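PDB 3BJX: halocarboxylic acid dehalogenase DehI from Pseudomonas putida, which probably hydrolyses the carbon-halogen bond of 2-haloalkanoic acids, releasing the halide. Local coordinates for residues 118-129 against 203-214. Sequence-based numbering, arbitrary orientation.
Sequences VRRVLYAFNYGN and SDFQALANWPKV. With SO4 (sulfate ion), chain E.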
loop_
_atom_site.group_PDB
_atom_site.type_symbol
_atom_site.label_atom_id
_atom_site.label_comp_id
_atom_site.label_asym_id
_atom_site.label_seq_id
_atom_site.Cartn_x
_atom_site.Cartn_y
_atom_site.Cartn_z
ATOM N N VAL A 118 10.254 -24.453 -16.111
ATOM C CA VAL A 118 10.394 -23.158 -15.409
ATOM C C VAL A 118 9.849 -22.049 -16.328
ATOM O O VAL A 118 8.924 -21.333 -15.963
ATOM C CB VAL A 118 11.889 -22.906 -14.983
ATOM C CG1 VAL A 118 12.136 -21.466 -14.511
ATOM C CG2 VAL A 118 12.360 -23.951 -13.921
ATOM N N ARG A 119 10.404 -21.953 -17.532
ATOM C CA ARG A 119 9.930 -21.071 -18.613
ATOM C C ARG A 119 8.399 -21.046 -18.842
ATOM O O ARG A 119 7.828 -19.974 -19.051
ATOM C CB ARG A 119 10.671 -21.438 -19.927
ATOM C CG ARG A 119 10.221 -20.674 -21.150
ATOM C CD ARG A 119 10.983 -21.058 -22.389
ATOM N NE ARG A 119 12.386 -20.637 -22.356
ATOM C CZ ARG A 119 13.417 -21.478 -22.292
ATOM N NH1 ARG A 119 13.209 -22.786 -22.253
ATOM N NH2 ARG A 119 14.660 -21.020 -22.266
ATOM N N ARG A 120 7.753 -22.216 -18.829
ATOM C CA ARG A 120 6.303 -22.319 -19.063
ATOM C C ARG A 120 5.544 -21.553 -17.993
ATOM O O ARG A 120 4.570 -20.847 -18.291
ATOM C CB ARG A 120 5.834 -23.785 -19.096
ATOM C CG ARG A 120 6.305 -24.580 -20.331
ATOM C CD ARG A 120 5.752 -26.025 -20.415
ATOM N NE ARG A 120 4.419 -26.100 -21.038
ATOM C CZ ARG A 120 3.308 -26.495 -20.409
ATOM N NH1 ARG A 120 3.352 -26.847 -19.120
ATOM N NH2 ARG A 120 2.142 -26.534 -21.056
ATOM N N VAL A 121 6.004 -21.722 -16.756
ATOM C CA VAL A 121 5.506 -21.045 -15.560
ATOM C C VAL A 121 5.790 -19.547 -15.632
ATOM O O VAL A 121 4.890 -18.719 -15.456
ATOM C CB VAL A 121 6.181 -21.654 -14.268
ATOM C CG1 VAL A 121 5.940 -20.773 -13.012
ATOM C CG2 VAL A 121 5.736 -23.109 -14.059
ATOM N N LEU A 122 7.043 -19.192 -15.904
ATOM C CA LEU A 122 7.399 -17.785 -16.022
ATOM C C LEU A 122 6.488 -17.074 -17.049
ATOM O O LEU A 122 5.984 -15.973 -16.777
ATOM C CB LEU A 122 8.894 -17.613 -16.340
ATOM C CG LEU A 122 9.967 -17.994 -15.301
ATOM C CD1 LEU A 122 11.361 -17.999 -15.947
ATOM C CD2 LEU A 122 9.950 -17.066 -14.100
ATOM N N TYR A 123 6.229 -17.727 -18.184
ATOM C CA TYR A 123 5.408 -17.146 -19.277
ATOM C C TYR A 123 3.933 -16.973 -18.945
ATOM O O TYR A 123 3.311 -15.978 -19.358
ATOM C CB TYR A 123 5.544 -17.976 -20.559
ATOM C CG TYR A 123 6.822 -17.713 -21.342
ATOM C CD1 TYR A 123 7.986 -17.243 -20.693
ATOM C CD2 TYR A 123 6.883 -17.945 -22.702
ATOM C CE1 TYR A 123 9.152 -17.007 -21.378
ATOM C CE2 TYR A 123 8.056 -17.710 -23.398
ATOM C CZ TYR A 123 9.187 -17.239 -22.716
ATOM O OH TYR A 123 10.355 -16.993 -23.372
ATOM N N ALA A 124 3.356 -17.944 -18.236
ATOM C CA ALA A 124 1.962 -17.851 -17.825
ATOM C C ALA A 124 1.758 -16.644 -16.929
ATOM O O ALA A 124 0.693 -16.015 -16.958
ATOM C CB ALA A 124 1.511 -19.132 -17.094
ATOM N N PHE A 125 2.757 -16.356 -16.101
ATOM C CA PHE A 125 2.691 -15.263 -15.155
ATOM C C PHE A 125 2.964 -13.943 -15.817
ATOM O O PHE A 125 2.251 -12.990 -15.538
ATOM C CB PHE A 125 3.630 -15.470 -13.961
ATOM C CG PHE A 125 3.075 -16.396 -12.934
ATOM C CD1 PHE A 125 2.104 -15.966 -12.069
ATOM C CD2 PHE A 125 3.495 -17.719 -12.869
ATOM C CE1 PHE A 125 1.566 -16.830 -11.137
ATOM C CE2 PHE A 125 2.951 -18.578 -11.946
ATOM C CZ PHE A 125 1.983 -18.144 -11.088
ATOM N N ASN A 126 4.000 -13.886 -16.665
ATOM C CA ASN A 126 4.250 -12.725 -17.534
ATOM C C ASN A 126 3.019 -12.266 -18.278
ATOM O O ASN A 126 2.809 -11.070 -18.421
ATOM C CB ASN A 126 5.388 -12.999 -18.528
ATOM C CG ASN A 126 6.711 -13.144 -17.840
ATOM O OD1 ASN A 126 6.820 -12.795 -16.661
ATOM N ND2 ASN A 126 7.720 -13.676 -18.540
ATOM N N TYR A 127 2.212 -13.224 -18.739
ATOM C CA TYR A 127 0.964 -12.935 -19.433
ATOM C C TYR A 127 -0.151 -12.397 -18.531
ATOM O O TYR A 127 -0.817 -11.428 -18.890
ATOM C CB TYR A 127 0.453 -14.163 -20.211
ATOM C CG TYR A 127 -0.828 -13.875 -20.939
ATOM C CD1 TYR A 127 -0.813 -13.128 -22.112
ATOM C CD2 TYR A 127 -2.052 -14.300 -20.444
ATOM C CE1 TYR A 127 -1.977 -12.827 -22.790
ATOM C CE2 TYR A 127 -3.249 -13.995 -21.118
ATOM C CZ TYR A 127 -3.195 -13.254 -22.302
ATOM O OH TYR A 127 -4.339 -12.921 -23.018
ATOM N N GLY A 128 -0.381 -13.035 -17.384
ATOM C CA GLY A 128 -1.493 -12.630 -16.547
ATOM C C GLY A 128 -1.214 -11.498 -15.581
ATOM O O GLY A 128 -2.139 -10.827 -15.147
ATOM N N ASN A 129 0.057 -11.298 -15.242
ATOM C CA ASN A 129 0.463 -10.389 -14.168
ATOM C C ASN A 129 0.007 -8.964 -14.448
ATOM O O ASN A 129 -0.692 -8.389 -13.618
ATOM C CB ASN A 129 1.981 -10.496 -13.860
ATOM C CG ASN A 129 2.297 -11.472 -12.723
ATOM O OD1 ASN A 129 1.394 -11.957 -12.037
ATOM N ND2 ASN A 129 3.583 -11.755 -12.512
ATOM N N SER A 203 1.888 -15.711 -5.987
ATOM C CA SER A 203 1.622 -17.022 -6.601
ATOM C C SER A 203 2.804 -17.449 -7.440
ATOM O O SER A 203 3.078 -18.650 -7.575
ATOM C CB SER A 203 0.383 -16.997 -7.501
ATOM O OG SER A 203 -0.766 -16.581 -6.797
ATOM N N ASP A 204 3.504 -16.449 -7.986
ATOM C CA ASP A 204 4.664 -16.655 -8.867
ATOM C C ASP A 204 5.721 -17.464 -8.181
ATOM O O ASP A 204 6.320 -18.356 -8.790
ATOM C CB ASP A 204 5.302 -15.312 -9.246
ATOM C CG ASP A 204 4.366 -14.410 -9.985
ATOM O OD1 ASP A 204 3.310 -14.014 -9.409
ATOM O OD2 ASP A 204 4.699 -14.078 -11.134
ATOM N N PHE A 205 5.965 -17.095 -6.920
ATOM C CA PHE A 205 6.959 -17.730 -6.052
ATOM C C PHE A 205 6.471 -19.074 -5.505
ATOM O O PHE A 205 7.256 -20.004 -5.375
ATOM C CB PHE A 205 7.411 -16.764 -4.949
ATOM C CG PHE A 205 8.037 -15.499 -5.485
ATOM C CD1 PHE A 205 8.963 -15.547 -6.545
ATOM C CD2 PHE A 205 7.708 -14.255 -4.947
ATOM C CE1 PHE A 205 9.524 -14.385 -7.057
ATOM C CE2 PHE A 205 8.266 -13.088 -5.461
ATOM C CZ PHE A 205 9.180 -13.149 -6.507
ATOM N N GLN A 206 5.177 -19.191 -5.213
ATOM C CA GLN A 206 4.574 -20.515 -4.935
ATOM C C GLN A 206 4.789 -21.552 -6.051
ATOM O O GLN A 206 4.925 -22.757 -5.805
ATOM C CB GLN A 206 3.080 -20.365 -4.663
ATOM C CG GLN A 206 2.772 -19.626 -3.370
ATOM C CD GLN A 206 1.276 -19.481 -3.140
ATOM O OE1 GLN A 206 0.709 -18.399 -3.309
ATOM N NE2 GLN A 206 0.629 -20.575 -2.773
ATOM N N ALA A 207 4.825 -21.074 -7.285
ATOM C CA ALA A 207 4.861 -21.938 -8.429
ATOM C C ALA A 207 6.271 -22.389 -8.736
ATOM O O ALA A 207 6.485 -23.494 -9.228
ATOM C CB ALA A 207 4.266 -21.215 -9.606
ATOM N N LEU A 208 7.238 -21.513 -8.480
ATOM C CA LEU A 208 8.646 -21.797 -8.757
ATOM C C LEU A 208 9.191 -22.640 -7.617
ATOM O O LEU A 208 10.103 -23.445 -7.822
ATOM C CB LEU A 208 9.438 -20.498 -8.925
ATOM C CG LEU A 208 9.133 -19.666 -10.191
ATOM C CD1 LEU A 208 9.466 -18.188 -9.976
ATOM C CD2 LEU A 208 9.829 -20.190 -11.461
ATOM N N ALA A 209 8.589 -22.478 -6.429
ATOM C CA ALA A 209 8.886 -23.322 -5.257
ATOM C C ALA A 209 8.687 -24.827 -5.528
ATOM O O ALA A 209 9.082 -25.650 -4.719
ATOM C CB ALA A 209 8.081 -22.877 -4.042
ATOM N N ASN A 210 8.061 -25.171 -6.653
ATOM C CA ASN A 210 8.047 -26.539 -7.151
ATOM C C ASN A 210 9.468 -27.014 -7.407
ATOM O O ASN A 210 9.782 -28.185 -7.250
ATOM C CB ASN A 210 7.218 -26.634 -8.443
ATOM C CG ASN A 210 5.730 -26.710 -8.171
ATOM O OD1 ASN A 210 5.284 -27.558 -7.404
ATOM N ND2 ASN A 210 4.959 -25.819 -8.782
ATOM N N TRP A 211 10.331 -26.093 -7.809
ATOM C CA TRP A 211 11.751 -26.393 -7.946
ATOM C C TRP A 211 12.453 -25.476 -6.965
ATOM O O TRP A 211 12.924 -24.397 -7.355
ATOM C CB TRP A 211 12.215 -26.176 -9.386
ATOM C CG TRP A 211 11.378 -26.916 -10.352
ATOM C CD1 TRP A 211 11.471 -28.229 -10.655
ATOM C CD2 TRP A 211 10.276 -26.396 -11.117
ATOM N NE1 TRP A 211 10.513 -28.571 -11.581
ATOM C CE2 TRP A 211 9.763 -27.462 -11.879
ATOM C CE3 TRP A 211 9.684 -25.127 -11.240
ATOM C CZ2 TRP A 211 8.683 -27.312 -12.755
ATOM C CZ3 TRP A 211 8.615 -24.979 -12.115
ATOM C CH2 TRP A 211 8.115 -26.076 -12.849
ATOM N N PRO A 212 12.501 -25.885 -5.679
ATOM C CA PRO A 212 13.064 -25.055 -4.612
ATOM C C PRO A 212 14.407 -24.421 -4.926
ATOM O O PRO A 212 14.634 -23.314 -4.501
ATOM C CB PRO A 212 13.183 -26.031 -3.428
ATOM C CG PRO A 212 12.066 -26.966 -3.640
ATOM C CD PRO A 212 12.034 -27.184 -5.140
ATOM N N LYS A 213 15.272 -25.096 -5.666
ATOM C CA LYS A 213 16.604 -24.565 -5.979
ATOM C C LYS A 213 16.549 -23.484 -7.062
ATOM O O LYS A 213 17.391 -22.582 -7.071
ATOM C CB LYS A 213 17.564 -25.707 -6.380
ATOM C CG LYS A 213 19.043 -25.275 -6.544
ATOM C CD LYS A 213 19.850 -26.322 -7.316
ATOM C CE LYS A 213 21.363 -26.225 -6.991
ATOM N NZ LYS A 213 22.158 -27.458 -7.378
ATOM N N VAL A 214 15.576 -23.575 -7.971
ATOM C CA VAL A 214 15.310 -22.528 -8.959
ATOM C C VAL A 214 14.888 -21.237 -8.231
ATOM O O VAL A 214 15.390 -20.133 -8.531
ATOM C CB VAL A 214 14.187 -22.956 -9.974
ATOM C CG1 VAL A 214 13.650 -21.758 -10.751
ATOM C CG2 VAL A 214 14.691 -24.020 -10.937
HETATM S S SO4 E . -0.231 -13.194 -7.930
HETATM O O1 SO4 E . 0.449 -13.545 -9.192
HETATM O O2 SO4 E . -1.071 -12.014 -8.131
HETATM O O3 SO4 E . -1.066 -14.315 -7.524
HETATM O O4 SO4 E . 0.721 -12.905 -6.856
#
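Phe-125 and Asp-204 pass alongside one another, pointing opposite ways, where two antiparallel helices of the all-helical DehI fold pack together, the short helix 203-208 lying along the long helix 112-143 with segment axes 10.3 Å apart. CA of Asp-204 sits over one face of the Phe-125 ring in a CH-pi contact, 3.9 Å from the centroid, while CE2 of the ring reaches CB of Ala-207 at 3.8 Å. With CG beside its backbone N (chi1 -61°), Asp-204 swings its carboxylate back along the ring to the amide of Asn-129. An alanine in place of Phe-125 would probably leave CA of Asp-204 and CB of Ala-207 without the ring they pack on, opening a gap between the helices. Farther along, Val-121 splits its two methyls: CG1 touches CB of Ala-207, and CG2 lies in plane at the edge of the Trp-211 indole, 3.9 Å from CZ3. Val-118 CG2 instead covers a face of that indole, whose opposite face carries CB of Asn-210, and meets CG2 of Val-214 tip to tip. A sulfate, probably from the crystallisation liquor, accepts a hydrogen bond from the backbone N of Ser-203 and is also hydrogen-bonded to NE1 of Trp-49 and the backbone N of Phe-52. Ile-287 and Ile-291 of helix 267-299 touch Asp-204, whose OD2 accepts the 2.9 Å hydrogen bond from ND2 of Asn-129 on its syn side, with amide and carboxylate nearly coplanar.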